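Local coordinates for putative branched-chain amino acid ABC transporter (Rhodospirillum rubrum ATCC 11170, PDB 3HUT), which probably binds a branched-chain amino acid or a related ligand as the extracytoplasmic receptor of an ABC transporter, at residues V245-A250 / T336-R341. Residues are numbered along the deposited sequence; the frame is centred on the assembly and turned at random.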
loop_
_atom_site.group_PDB
_atom_site.type_symbol
_atom_site.label_atom_id
_atom_site.label_comp_id
_atom_site.label_asym_id
_atom_site.label_seq_id
_atom_site.Cartn_x
_atom_site.Cartn_y
_atom_site.Cartn_z
ATOM N N VAL A 245 -13.088 14.169 -9.454
ATOM C CA VAL A 245 -12.915 12.737 -9.222
ATOM C C VAL A 245 -12.488 12.508 -7.770
ATOM O O VAL A 245 -11.661 13.245 -7.225
ATOM C CB VAL A 245 -11.853 12.123 -10.177
ATOM C CG1 VAL A 245 -11.604 10.658 -9.821
ATOM C CG2 VAL A 245 -12.341 12.213 -11.620
ATOM N N ARG A 246 -13.073 11.497 -7.140
ATOM C CA ARG A 246 -12.750 11.178 -5.757
ATOM C C ARG A 246 -12.033 9.845 -5.652
ATOM O O ARG A 246 -12.280 8.934 -6.437
ATOM C CB ARG A 246 -14.023 11.144 -4.915
ATOM C CG ARG A 246 -14.550 12.526 -4.581
ATOM C CD ARG A 246 -15.962 12.469 -4.047
ATOM N NE ARG A 246 -16.437 13.800 -3.690
ATOM C CZ ARG A 246 -17.682 14.078 -3.324
ATOM N NH1 ARG A 246 -18.592 13.113 -3.265
ATOM N NH2 ARG A 246 -18.015 15.327 -3.017
ATOM N N LEU A 247 -11.134 9.744 -4.678
ATOM C CA LEU A 247 -10.390 8.516 -4.454
ATOM C C LEU A 247 -9.803 8.534 -3.052
ATOM O O LEU A 247 -9.646 9.596 -2.443
ATOM C CB LEU A 247 -9.256 8.362 -5.484
ATOM C CG LEU A 247 -8.091 9.366 -5.538
ATOM C CD1 LEU A 247 -7.334 9.403 -4.218
ATOM C CD2 LEU A 247 -7.131 8.953 -6.647
ATOM N N ALA A 248 -9.484 7.353 -2.540
ATOM C CA ALA A 248 -8.877 7.236 -1.225
ATOM C C ALA A 248 -7.521 6.564 -1.402
ATOM O O ALA A 248 -7.352 5.726 -2.283
ATOM C CB ALA A 248 -9.765 6.399 -0.299
ATOM N N THR A 249 -6.555 6.941 -0.574
ATOM C CA THR A 249 -5.230 6.349 -0.648
ATOM C C THR A 249 -4.588 6.345 0.734
ATOM O O THR A 249 -4.997 7.095 1.618
ATOM C CB THR A 249 -4.325 7.117 -1.637
ATOM O OG1 THR A 249 -3.124 6.368 -1.856
ATOM C CG2 THR A 249 -3.961 8.489 -1.080
ATOM N N ALA A 250 -3.590 5.488 0.918
ATOM C CA ALA A 250 -2.898 5.374 2.196
ATOM C C ALA A 250 -1.951 6.553 2.412
ATOM O O ALA A 250 -2.123 7.332 3.343
ATOM C CB ALA A 250 -2.127 4.058 2.250
ATOM N N THR A 336 -7.181 7.994 3.427
ATOM C CA THR A 336 -7.492 9.419 3.363
ATOM C C THR A 336 -8.268 9.709 2.078
ATOM O O THR A 336 -7.792 9.416 0.980
ATOM C CB THR A 336 -6.197 10.261 3.386
ATOM O OG1 THR A 336 -5.478 9.998 4.599
ATOM C CG2 THR A 336 -6.515 11.744 3.292
ATOM N N ARG A 337 -9.460 10.279 2.222
ATOM C CA ARG A 337 -10.310 10.594 1.069
ATOM C C ARG A 337 -9.889 11.900 0.419
ATOM O O ARG A 337 -9.699 12.911 1.100
ATOM C CB ARG A 337 -11.771 10.681 1.504
ATOM C CG ARG A 337 -12.333 9.373 2.054
ATOM C CD ARG A 337 -13.734 9.587 2.606
ATOM N NE ARG A 337 -14.358 8.345 3.064
ATOM C CZ ARG A 337 -15.577 8.280 3.595
ATOM N NH1 ARG A 337 -16.300 9.384 3.737
ATOM N NH2 ARG A 337 -16.076 7.115 3.977
ATOM N N LEU A 338 -9.764 11.876 -0.905
ATOM C CA LEU A 338 -9.336 13.044 -1.658
ATOM C C LEU A 338 -10.282 13.359 -2.811
ATOM O O LEU A 338 -11.094 12.528 -3.210
ATOM C CB LEU A 338 -7.941 12.795 -2.241
ATOM C CG LEU A 338 -6.841 12.297 -1.301
ATOM C CD1 LEU A 338 -5.647 11.827 -2.124
ATOM C CD2 LEU A 338 -6.430 13.411 -0.349
ATOM N N VAL A 339 -10.164 14.572 -3.337
ATOM C CA VAL A 339 -10.955 14.990 -4.485
ATOM C C VAL A 339 -10.034 15.857 -5.324
ATOM O O VAL A 339 -9.195 16.588 -4.789
ATOM C CB VAL A 339 -12.216 15.812 -4.084
ATOM C CG1 VAL A 339 -11.817 17.139 -3.468
ATOM C CG2 VAL A 339 -13.095 16.045 -5.314
ATOM N N VAL A 340 -10.164 15.746 -6.638
ATOM C CA VAL A 340 -9.354 16.545 -7.542
ATOM C C VAL A 340 -10.070 17.874 -7.697
ATOM O O VAL A 340 -11.204 17.913 -8.161
ATOM C CB VAL A 340 -9.244 15.893 -8.936
ATOM C CG1 VAL A 340 -8.447 16.805 -9.871
ATOM C CG2 VAL A 340 -8.585 14.522 -8.821
ATOM N N ARG A 341 -9.426 18.957 -7.287
ATOM C CA ARG A 341 -10.043 20.267 -7.421
ATOM C C ARG A 341 -8.978 21.287 -7.772
ATOM O O ARG A 341 -7.939 21.373 -7.121
ATOM C CB ARG A 341 -10.762 20.670 -6.128
ATOM C CG ARG A 341 -11.750 21.813 -6.321
ATOM C CD ARG A 341 -12.853 21.425 -7.315
ATOM N NE ARG A 341 -13.763 20.410 -6.787
ATOM C CZ ARG A 341 -14.685 19.779 -7.512
ATOM N NH1 ARG A 341 -14.822 20.050 -8.806
ATOM N NH2 ARG A 341 -15.485 18.884 -6.942
HETATM O O HOH W 1 -4.257 7.490 4.970
#
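Leu247 and Leu338 face each other as a hydrogen-bonded pair of an antiparallel ladder, a good example of how backbone and side chains join two strands remote in sequence. Leu338 N reaches Leu247 O at 2.8 Å, nearly in line with the carbonyl, while Leu247 N approaches Leu338 O at 3.1 Å from above that carbonyl's plane. Thr249 and Thr336 exchange a second pair of bonds, and Val340 N adds one to Val245 O. CA-H...O contacts fill in between, as from Ala248 CA to Thr336 O at 3.3 Å.

Apolar packing gathers on the face bearing the leucines and threonines. With Leu247 CG between its own backbone N and carbonyl carbon (chi1 64°) and chi2 at 60°, the CD1 methyl of Leu247 comes in toward the neighbouring strand and meets Leu338 CD1 at 3.6 Å. The latter methyl also touches Thr249 CG2 at 3.9 Å. An alanine in place of Leu338 lacks the branch, and its loss would probably open a gap beside Leu247 CD1 and Thr249 CG2. On the opposite face, Arg246, extended from CG to NE, runs beside Val339, CG to CG2 at 3.9 Å, and its NH1 hydrogen-bonds Tyr224.

Where the ladder ends, a water links Ala250 O to Thr336 OG1. Strand 246-249 also pairs in parallel with 223-225, so the late strand 331-341 extends a parallel core antiparallel, within one lobe of the two-lobed periplasmic binding protein fold.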